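Local structure of fucolectin-related protein (Streptococcus pneumoniae, 2WMF) at residues 78-83 with 99-104; 275-280 with 432-437; 338-343 with 395-400. The protein is the catalytic module of a family 98 glycoside hydrolase, which probably cleaves host blood group antigen glycans. All coordinates share one frame; numbering follows the deposited sequence.

Contact 1 (78-83 with 99-104)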
loop_
_atom_site.group_PDB
_atom_site.type_symbol
_atom_site.label_atom_id
_atom_site.label_comp_id
_atom_site.label_asym_id
_atom_site.label_seq_id
_atom_site.Cartn_x
_atom_site.Cartn_y
_atom_site.Cartn_z
ATOM N N LEU A 78 11.967 -0.180 13.065
ATOM C CA LEU A 78 13.184 0.457 13.511
ATOM C C LEU A 78 14.244 0.259 12.457
ATOM O O LEU A 78 14.727 -0.822 12.274
ATOM C CB LEU A 78 13.652 -0.122 14.852
ATOM C CG LEU A 78 12.746 0.198 16.061
ATOM C CD1 LEU A 78 13.164 -0.723 17.253
ATOM C CD2 LEU A 78 12.823 1.668 16.491
ATOM N N HIS A 79 14.583 1.345 11.759
ATOM C CA HIS A 79 15.547 1.346 10.674
ATOM C C HIS A 79 16.818 2.070 11.159
ATOM O O HIS A 79 16.754 3.230 11.539
ATOM C CB HIS A 79 14.984 2.085 9.431
ATOM C CG HIS A 79 15.758 1.816 8.168
ATOM N ND1 HIS A 79 17.139 1.733 8.125
ATOM C CD2 HIS A 79 15.330 1.603 6.901
ATOM C CE1 HIS A 79 17.511 1.459 6.878
ATOM N NE2 HIS A 79 16.432 1.359 6.123
ATOM N N PRO A 80 17.961 1.373 11.161
ATOM C CA PRO A 80 19.145 1.985 11.756
ATOM C C PRO A 80 19.638 3.213 10.992
ATOM O O PRO A 80 20.270 4.081 11.593
ATOM C CB PRO A 80 20.180 0.844 11.753
ATOM C CG PRO A 80 19.731 -0.083 10.634
ATOM C CD PRO A 80 18.224 0.008 10.649
ATOM N N ALA A 81 19.337 3.283 9.692
ATOM C CA ALA A 81 19.515 4.535 8.924
ATOM C C ALA A 81 20.911 5.146 9.130
ATOM O O ALA A 81 21.889 4.506 8.785
ATOM C CB ALA A 81 18.396 5.537 9.260
ATOM N N LYS A 82 21.010 6.322 9.764
ATOM C CA LYS A 82 22.311 7.053 9.820
ATOM C C LYS A 82 23.338 6.396 10.749
ATOM O O LYS A 82 24.512 6.737 10.707
ATOM C CB LYS A 82 22.121 8.503 10.236
ATOM C CG LYS A 82 21.285 9.341 9.286
ATOM C CD LYS A 82 21.087 10.715 9.850
ATOM C CE LYS A 82 22.384 11.546 9.781
ATOM N NZ LYS A 82 22.156 12.886 10.434
ATOM N N VAL A 83 22.895 5.455 11.565
ATOM C CA VAL A 83 23.794 4.666 12.413
ATOM C C VAL A 83 24.674 3.755 11.559
ATOM O O VAL A 83 25.787 3.420 11.962
ATOM C CB VAL A 83 22.974 3.846 13.459
ATOM C CG1 VAL A 83 23.853 2.814 14.194
ATOM C CG2 VAL A 83 22.307 4.800 14.437
ATOM N N GLU A 99 24.620 -2.057 19.112
ATOM C CA GLU A 99 24.354 -1.199 20.262
ATOM C C GLU A 99 23.044 -0.428 20.074
ATOM O O GLU A 99 22.232 -0.320 21.010
ATOM C CB GLU A 99 25.536 -0.237 20.505
ATOM C CG GLU A 99 26.470 -0.808 21.520
ATOM C CD GLU A 99 27.855 -0.183 21.574
ATOM O OE1 GLU A 99 28.072 0.927 21.010
ATOM O OE2 GLU A 99 28.742 -0.848 22.198
ATOM N N TRP A 100 22.847 0.100 18.863
ATOM C CA TRP A 100 21.637 0.839 18.544
ATOM C C TRP A 100 20.409 -0.068 18.593
ATOM O O TRP A 100 19.403 0.308 19.186
ATOM C CB TRP A 100 21.745 1.503 17.164
ATOM C CG TRP A 100 20.571 2.406 16.855
ATOM C CD1 TRP A 100 20.420 3.699 17.232
ATOM C CD2 TRP A 100 19.392 2.065 16.096
ATOM N NE1 TRP A 100 19.215 4.193 16.768
ATOM C CE2 TRP A 100 18.573 3.217 16.057
ATOM C CE3 TRP A 100 18.950 0.899 15.456
ATOM C CZ2 TRP A 100 17.337 3.239 15.400
ATOM C CZ3 TRP A 100 17.733 0.931 14.794
ATOM C CH2 TRP A 100 16.944 2.084 14.768
ATOM N N TYR A 101 20.489 -1.242 17.963
ATOM C CA TYR A 101 19.362 -2.200 18.014
ATOM C C TYR A 101 18.965 -2.508 19.468
ATOM O O TYR A 101 17.795 -2.469 19.807
ATOM C CB TYR A 101 19.714 -3.511 17.323
ATOM C CG TYR A 101 19.760 -3.498 15.790
ATOM C CD1 TYR A 101 18.787 -2.855 15.021
ATOM C CD2 TYR A 101 20.758 -4.188 15.123
ATOM C CE1 TYR A 101 18.847 -2.886 13.621
ATOM C CE2 TYR A 101 20.824 -4.222 13.724
ATOM C CZ TYR A 101 19.863 -3.558 12.988
ATOM O OH TYR A 101 19.951 -3.621 11.620
ATOM N N VAL A 102 19.969 -2.791 20.292
ATOM C CA VAL A 102 19.763 -3.142 21.701
ATOM C C VAL A 102 19.199 -1.970 22.482
ATOM O O VAL A 102 18.236 -2.141 23.243
ATOM C CB VAL A 102 21.062 -3.698 22.348
ATOM C CG1 VAL A 102 20.898 -3.834 23.886
ATOM C CG2 VAL A 102 21.450 -5.054 21.709
ATOM N N LYS A 103 19.748 -0.787 22.284
ATOM C CA LYS A 103 19.177 0.440 22.870
ATOM C C LYS A 103 17.691 0.565 22.565
ATOM O O LYS A 103 16.884 0.812 23.435
ATOM C CB LYS A 103 19.935 1.696 22.375
ATOM C CG LYS A 103 19.379 3.032 22.879
ATOM C CD LYS A 103 19.966 4.183 22.057
ATOM C CE LYS A 103 19.269 5.503 22.326
ATOM N NZ LYS A 103 19.848 6.206 23.503
ATOM N N MET A 104 17.330 0.412 21.289
ATOM C CA MET A 104 15.949 0.575 20.879
ATOM C C MET A 104 15.042 -0.559 21.390
ATOM O O MET A 104 13.890 -0.329 21.764
ATOM C CB MET A 104 15.865 0.734 19.352
ATOM C CG MET A 104 16.568 1.990 18.871
ATOM S SD MET A 104 16.082 3.539 19.672
ATOM C CE MET A 104 14.303 3.593 19.538
#

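Contact 2 (275-280 with 432-437)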
loop_
_atom_site.group_PDB
_atom_site.type_symbol
_atom_site.label_atom_id
_atom_site.label_comp_id
_atom_site.label_asym_id
_atom_site.label_seq_id
_atom_site.Cartn_x
_atom_site.Cartn_y
_atom_site.Cartn_z
ATOM N N ILE A 275 -2.266 8.091 -1.532
ATOM C CA ILE A 275 -1.598 7.099 -0.671
ATOM C C ILE A 275 -2.619 5.964 -0.305
ATOM O O ILE A 275 -2.343 4.749 -0.426
ATOM C CB ILE A 275 -1.044 7.712 0.601
ATOM C CG1 ILE A 275 0.051 8.740 0.300
ATOM C CG2 ILE A 275 -0.413 6.636 1.503
ATOM C CD1 ILE A 275 0.330 9.656 1.482
ATOM N N ALA A 276 -3.814 6.404 0.102
ATOM C CA ALA A 276 -4.932 5.474 0.376
ATOM C C ALA A 276 -5.360 4.647 -0.838
ATOM O O ALA A 276 -5.695 3.441 -0.703
ATOM C CB ALA A 276 -6.109 6.203 1.000
ATOM N N MET A 277 -5.354 5.260 -2.020
ATOM C CA MET A 277 -5.667 4.502 -3.237
ATOM C C MET A 277 -4.631 3.380 -3.516
ATOM O O MET A 277 -4.993 2.251 -3.914
ATOM C CB MET A 277 -5.800 5.451 -4.413
ATOM C CG MET A 277 -7.021 6.384 -4.249
ATOM S SD MET A 277 -6.950 7.998 -5.120
ATOM C CE MET A 277 -6.436 7.446 -6.664
ATOM N N GLU A 278 -3.342 3.665 -3.295
ATOM C CA GLU A 278 -2.309 2.626 -3.334
ATOM C C GLU A 278 -2.606 1.486 -2.303
ATOM O O GLU A 278 -2.458 0.315 -2.630
ATOM C CB GLU A 278 -0.894 3.208 -3.149
ATOM C CG GLU A 278 -0.489 4.312 -4.110
ATOM C CD GLU A 278 1.005 4.486 -4.178
ATOM O OE1 GLU A 278 1.732 3.478 -4.137
ATOM O OE2 GLU A 278 1.485 5.646 -4.228
ATOM N N MET A 279 -3.039 1.858 -1.094
ATOM C CA MET A 279 -3.421 0.847 -0.111
ATOM C C MET A 279 -4.629 0.039 -0.617
ATOM O O MET A 279 -4.688 -1.178 -0.435
ATOM C CB MET A 279 -3.784 1.467 1.249
ATOM C CG MET A 279 -2.623 2.287 1.891
ATOM S SD MET A 279 -3.206 3.254 3.323
ATOM C CE MET A 279 -3.572 1.975 4.531
ATOM N N MET A 280 -5.601 0.714 -1.256
ATOM C CA MET A 280 -6.740 -0.004 -1.831
ATOM C C MET A 280 -6.348 -1.093 -2.851
ATOM O O MET A 280 -6.943 -2.131 -2.875
ATOM C CB MET A 280 -7.699 0.971 -2.498
ATOM C CG MET A 280 -9.006 0.336 -2.942
ATOM S SD MET A 280 -10.110 1.461 -3.834
ATOM C CE MET A 280 -10.704 2.458 -2.475
ATOM N N TYR A 432 -15.401 -0.860 -5.206
ATOM C CA TYR A 432 -14.211 -0.087 -4.829
ATOM C C TYR A 432 -13.848 0.792 -6.058
ATOM O O TYR A 432 -13.662 0.276 -7.165
ATOM C CB TYR A 432 -13.036 -1.002 -4.435
ATOM C CG TYR A 432 -13.230 -1.535 -3.043
ATOM C CD1 TYR A 432 -12.656 -0.874 -1.968
ATOM C CD2 TYR A 432 -14.104 -2.593 -2.778
ATOM C CE1 TYR A 432 -12.912 -1.245 -0.658
ATOM C CE2 TYR A 432 -14.379 -3.001 -1.441
ATOM C CZ TYR A 432 -13.794 -2.335 -0.383
ATOM O OH TYR A 432 -14.074 -2.712 0.922
ATOM N N ILE A 433 -13.756 2.102 -5.844
ATOM C CA ILE A 433 -13.773 3.082 -6.919
ATOM C C ILE A 433 -12.708 4.165 -6.690
ATOM O O ILE A 433 -12.510 4.617 -5.559
ATOM C CB ILE A 433 -15.147 3.798 -6.954
ATOM C CG1 ILE A 433 -16.288 2.787 -7.095
ATOM C CG2 ILE A 433 -15.199 4.865 -8.017
ATOM C CD1 ILE A 433 -17.431 3.091 -6.175
ATOM N N TYR A 434 -12.078 4.620 -7.766
ATOM C CA TYR A 434 -11.294 5.855 -7.734
ATOM C C TYR A 434 -11.118 6.492 -9.106
ATOM O O TYR A 434 -11.301 5.871 -10.143
ATOM C CB TYR A 434 -9.964 5.702 -7.005
ATOM C CG TYR A 434 -8.941 4.663 -7.442
ATOM C CD1 TYR A 434 -8.342 4.709 -8.710
ATOM C CD2 TYR A 434 -8.515 3.635 -6.561
ATOM C CE1 TYR A 434 -7.403 3.759 -9.101
ATOM C CE2 TYR A 434 -7.540 2.717 -6.928
ATOM C CZ TYR A 434 -6.964 2.774 -8.191
ATOM O OH TYR A 434 -5.971 1.891 -8.553
ATOM N N ASN A 435 -10.709 7.769 -9.059
ATOM C CA ASN A 435 -10.274 8.488 -10.241
ATOM C C ASN A 435 -8.795 8.093 -10.455
ATOM O O ASN A 435 -7.992 8.229 -9.529
ATOM C CB ASN A 435 -10.417 9.995 -10.007
ATOM C CG ASN A 435 -9.940 10.840 -11.197
ATOM O OD1 ASN A 435 -8.884 10.561 -11.783
ATOM N ND2 ASN A 435 -10.764 11.833 -11.594
ATOM N N SER A 436 -8.477 7.566 -11.642
ATOM C CA SER A 436 -7.167 6.994 -11.938
ATOM C C SER A 436 -6.093 7.967 -12.433
ATOM O O SER A 436 -4.990 7.520 -12.807
ATOM C CB SER A 436 -7.280 5.859 -12.964
ATOM O OG SER A 436 -7.711 6.313 -14.215
ATOM N N ASN A 437 -6.425 9.272 -12.463
ATOM C CA ASN A 437 -5.469 10.309 -12.889
ATOM C C ASN A 437 -4.524 10.755 -11.757
ATOM O O ASN A 437 -4.942 11.425 -10.805
ATOM C CB ASN A 437 -6.250 11.514 -13.419
ATOM C CG ASN A 437 -6.938 11.251 -14.737
ATOM O OD1 ASN A 437 -6.487 10.443 -15.551
ATOM N ND2 ASN A 437 -8.078 11.945 -14.949
#

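Contact 3 (338-343 with 395-400)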
loop_
_atom_site.group_PDB
_atom_site.type_symbol
_atom_site.label_atom_id
_atom_site.label_comp_id
_atom_site.label_asym_id
_atom_site.label_seq_id
_atom_site.Cartn_x
_atom_site.Cartn_y
_atom_site.Cartn_z
ATOM N N VAL A 338 -5.045 -17.016 -14.930
ATOM C CA VAL A 338 -3.741 -16.662 -14.383
ATOM C C VAL A 338 -2.726 -16.692 -15.495
ATOM O O VAL A 338 -2.932 -17.352 -16.532
ATOM C CB VAL A 338 -3.270 -17.615 -13.234
ATOM C CG1 VAL A 338 -4.273 -17.626 -12.125
ATOM C CG2 VAL A 338 -2.982 -19.057 -13.727
ATOM N N PHE A 339 -1.643 -15.951 -15.308
ATOM C CA PHE A 339 -0.503 -16.031 -16.209
ATOM C C PHE A 339 0.597 -16.793 -15.482
ATOM O O PHE A 339 1.071 -16.355 -14.414
ATOM C CB PHE A 339 -0.003 -14.662 -16.624
ATOM C CG PHE A 339 1.128 -14.722 -17.638
ATOM C CD1 PHE A 339 0.868 -14.681 -19.007
ATOM C CD2 PHE A 339 2.432 -14.893 -17.221
ATOM C CE1 PHE A 339 1.891 -14.767 -19.923
ATOM C CE2 PHE A 339 3.466 -15.004 -18.133
ATOM C CZ PHE A 339 3.194 -14.938 -19.479
ATOM N N TRP A 340 0.999 -17.917 -16.068
ATOM C CA TRP A 340 2.100 -18.743 -15.567
ATOM C C TRP A 340 3.377 -18.475 -16.343
ATOM O O TRP A 340 3.376 -18.506 -17.595
ATOM C CB TRP A 340 1.754 -20.232 -15.714
ATOM C CG TRP A 340 2.786 -21.173 -15.153
ATOM C CD1 TRP A 340 3.427 -21.074 -13.961
ATOM C CD2 TRP A 340 3.214 -22.399 -15.742
ATOM N NE1 TRP A 340 4.267 -22.152 -13.775
ATOM C CE2 TRP A 340 4.161 -22.976 -14.865
ATOM C CE3 TRP A 340 2.948 -23.031 -16.963
ATOM C CZ2 TRP A 340 4.812 -24.178 -15.153
ATOM C CZ3 TRP A 340 3.609 -24.244 -17.249
ATOM C CH2 TRP A 340 4.541 -24.779 -16.349
ATOM N N ASN A 341 4.424 -18.208 -15.577
ATOM C CA ASN A 341 5.760 -17.907 -16.098
ATOM C C ASN A 341 6.488 -19.134 -16.623
ATOM O O ASN A 341 7.656 -19.034 -16.980
ATOM C CB ASN A 341 6.655 -17.288 -15.028
ATOM C CG ASN A 341 6.588 -15.792 -14.955
ATOM O OD1 ASN A 341 5.845 -15.129 -15.686
ATOM N ND2 ASN A 341 7.422 -15.246 -14.082
ATOM N N GLY A 342 5.830 -20.282 -16.718
ATOM C CA GLY A 342 6.507 -21.546 -17.107
ATOM C C GLY A 342 6.963 -21.717 -18.548
ATOM O O GLY A 342 7.774 -22.606 -18.799
ATOM N N GLU A 343 6.449 -20.919 -19.479
ATOM C CA GLU A 343 6.845 -20.983 -20.911
ATOM C C GLU A 343 7.262 -19.586 -21.400
ATOM O O GLU A 343 6.899 -19.167 -22.515
ATOM C CB GLU A 343 5.719 -21.571 -21.790
ATOM C CG GLU A 343 5.271 -22.929 -21.315
ATOM C CD GLU A 343 4.027 -23.503 -21.973
ATOM O OE1 GLU A 343 3.465 -22.954 -22.952
ATOM O OE2 GLU A 343 3.590 -24.546 -21.429
ATOM N N ILE A 395 -5.236 -21.191 -17.663
ATOM C CA ILE A 395 -3.807 -20.937 -17.470
ATOM C C ILE A 395 -3.210 -20.354 -18.778
ATOM O O ILE A 395 -3.094 -21.032 -19.810
ATOM C CB ILE A 395 -3.048 -22.198 -17.007
ATOM C CG1 ILE A 395 -3.708 -22.812 -15.768
ATOM C CG2 ILE A 395 -1.536 -21.892 -16.750
ATOM C CD1 ILE A 395 -3.091 -24.120 -15.366
ATOM N N LEU A 396 -2.884 -19.073 -18.747
ATOM C CA LEU A 396 -2.218 -18.407 -19.898
ATOM C C LEU A 396 -0.718 -18.540 -19.724
ATOM O O LEU A 396 -0.226 -18.498 -18.608
ATOM C CB LEU A 396 -2.597 -16.921 -19.993
ATOM C CG LEU A 396 -4.029 -16.647 -20.455
ATOM C CD1 LEU A 396 -4.383 -15.178 -20.274
ATOM C CD2 LEU A 396 -4.222 -17.111 -21.903
ATOM N N THR A 397 -0.008 -18.733 -20.822
ATOM C CA THR A 397 1.447 -18.677 -20.821
ATOM C C THR A 397 1.869 -17.770 -21.986
ATOM O O THR A 397 1.025 -17.305 -22.771
ATOM C CB THR A 397 2.078 -20.070 -21.014
ATOM O OG1 THR A 397 1.903 -20.504 -22.370
ATOM C CG2 THR A 397 1.522 -21.114 -20.029
ATOM N N LYS A 398 3.160 -17.473 -22.077
ATOM C CA LYS A 398 3.635 -16.573 -23.094
ATOM C C LYS A 398 3.376 -17.142 -24.481
ATOM O O LYS A 398 3.220 -16.373 -25.409
ATOM C CB LYS A 398 5.120 -16.309 -22.938
ATOM C CG LYS A 398 5.656 -15.190 -23.901
ATOM C CD LYS A 398 7.076 -14.783 -23.574
ATOM C CE LYS A 398 7.647 -13.958 -24.711
ATOM N NZ LYS A 398 8.946 -13.486 -24.345
ATOM N N ASN A 399 3.267 -18.458 -24.582
ATOM C CA ASN A 399 3.006 -19.166 -25.849
ATOM C C ASN A 399 1.526 -19.482 -26.118
ATOM O O ASN A 399 1.169 -20.144 -27.109
ATOM C CB ASN A 399 3.821 -20.454 -25.841
ATOM C CG ASN A 399 5.331 -20.191 -25.986
ATOM O OD1 ASN A 399 5.762 -19.087 -26.370
ATOM N ND2 ASN A 399 6.135 -21.200 -25.667
ATOM N N SER A 400 0.656 -18.948 -25.285
ATOM C CA SER A 400 -0.777 -19.115 -25.502
ATOM C C SER A 400 -1.240 -18.450 -26.797
ATOM O O SER A 400 -1.056 -17.248 -26.976
ATOM C CB SER A 400 -1.584 -18.553 -24.328
ATOM O OG SER A 400 -1.482 -19.427 -23.217
HETATM O O HOH W 1 4.757 -18.517 -19.830
#

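Contact 1 (78-83 with 99-104)
The indole of Trp-100 lies between the chain at Pro-80 on one face and the side chain of Met-104 on the other. Pro-80 CA sits over the six-membered ring, 3.8 Å from its centroid and 23° off the normal, a CH-pi contact. Farther along the same face, Val-83 CG2 makes a second CH-pi contact with the five-membered ring. Val-83 CG2 is 3.5 Å from Trp-100 CD1. Met-104 CG lies 3.6 Å above the opposite face, over the ring centre. CG of Trp-100 stands anti to the backbone N (chi1 -174°), which carries the indole off the helix toward residues 78-83. The far corner of the ring, Trp-100 CH2, comes within 3.4 Å of the carbonyl oxygen His-79 O.

Two smaller contacts flank the indole. Leu-78 CD1 packs 3.7 Å from Met-104 CB, while Leu-78 CD2 reaches the bent methionine chain at its methyl CE. Pro-80 CG lies 3.7 Å from Tyr-101 OH, and the proline and tyrosine side chains run at a slant to each other.

The polar ends point elsewhere. Trp-100 NE1 hydrogen-bonds to Gly-52 O, and Tyr-101 OH hydrogen-bonds to Val-118 O on strand 115-121. The contact joins strand 74-79 to helix 95-111 in a beta-alpha-beta unit of the barrel. No hydrogen bond crosses between the two segments. Between them the contact is apolar and CH-pi in character, and the hydrogen bonds of Trp-100 and Tyr-101 tie the aromatic groups to other parts of the fold.

Contact 2 (275-280 with 432-437)
Met-277 and Met-280, one turn apart on helix 272-283, pack against Tyr-434 from two directions. The methyl Met-277 CE lies over one face of the ring, 4.2 Å from its centroid and 27° off the normal. This is a CH-pi contact. Met-277 SD stands obliquely to the ring and adds a Met-aromatic contact. The bend at the last torsion (chi3 48°) brings the methyl over the ring, and Met-277 CE comes within 3.4 Å of Asn-435 O.

Met-280 is extended as far as its sulfur. Met-280 SD lies 3.8 Å from Tyr-434 CD2, and the two side chains pass in opposite directions. The same sulfur meets the Tyr-432 ring at its edge, in plane, a second Met-aromatic contact. Met-280 SD is also 3.9 Å from Tyr-432 CB. One sulfur thus touches two tyrosines on the same side of the strand. Their hydroxyls form hydrogen bonds outside the pair of segments: Tyr-434 OH with Asn-281 OD1 and Tyr-366 N, and Tyr-432 OH with His-319 NE2.

Packing thins out past Asn-435. Ser-436 and Asn-437 make no contact with the helix segment and are partly exposed. Here the chain is shaped by its own polar groups. Asn-437 N donates to Asn-435 OD1 at 2.9 Å, closing an Asx turn. Asn-435 ND2 hydrogen-bonds to Leu-462 O and Lys-442 O.

The axes of segments 275-280 and 432-434 approach to 10.1 Å, with N-to-C directions 144° apart. The arrangement is a helix packed on an antiparallel beta sheet. It joins a helix preceding the last strand of the (beta/alpha)8 barrel to a strand of the C-terminal beta domain, through methionines and aromatic rings.

Contact 3 (338-343 with 395-400)
Val-338 pairs with Ile-395 and Phe-339 with Leu-396 across two neighbouring parallel strands. Leu-396 N donates to Val-338 O at 2.8 Å, and Leu-396 O accepts from Trp-340 N at 2.9 Å. Leu-396 O also lies over a face of the Phe-339 ring. With CG anti to the backbone N (chi1 -176°), that ring extends along the partner chain, and Phe-339 CE1 reaches Thr-397 C at 3.6 Å. Trp-340 CB packs on Ile-395 CG2, while Thr-397 CG2 meets the indole at its edge.

Past the strands the link becomes polar. Thr-397 OG1 donates to Glu-343 OE1 at 3.0 Å, from above the carboxylate plane (61° out of it). One water takes over between the diverging backbones: it donates to Trp-340 O and accepts from Glu-343 N and Lys-398 N.

A second shell sets these groups. Residues 397-400 form a type I turn, and Thr-397 N donates to Ser-400 OG in an almost straight bond of 2.9 Å. Gly-342 CA lies 3.4 Å above the Trp-340 ring, over its centre. Lys-398 leads away from residues 338-343, and its NZ hydrogen-bonds to Ser-348 OG.

Strand 337-340 is the middle of a three-stranded parallel sheet, between 376-377 and 394-396. Helix 383-389 covers the face bearing Val-338 and Ile-395; helix 406-413 packs on Leu-396 at the other face.

Overall arrangement
The three contacts are well separated and do not touch. Centres of contacts 1 and 2 lie 34 Å apart, those of contacts 2 and 3 29 Å, and those of contacts 1 and 3 44 Å. Contact 1 comes first along the chain and stays within one beta-alpha-beta unit of the eight-stranded barrel. Contact 2 opens later in the barrel region and closes 152 residues on, in an antiparallel sheet of the C-terminal region. Contact 3 is nested inside that loop. Contact 1 thus belongs to the barrel itself, contact 3 to the small parallel sheet of strands 376-377, 337-340 and 394-396, and contact 2 is where a barrel helix meets the C-terminal beta region.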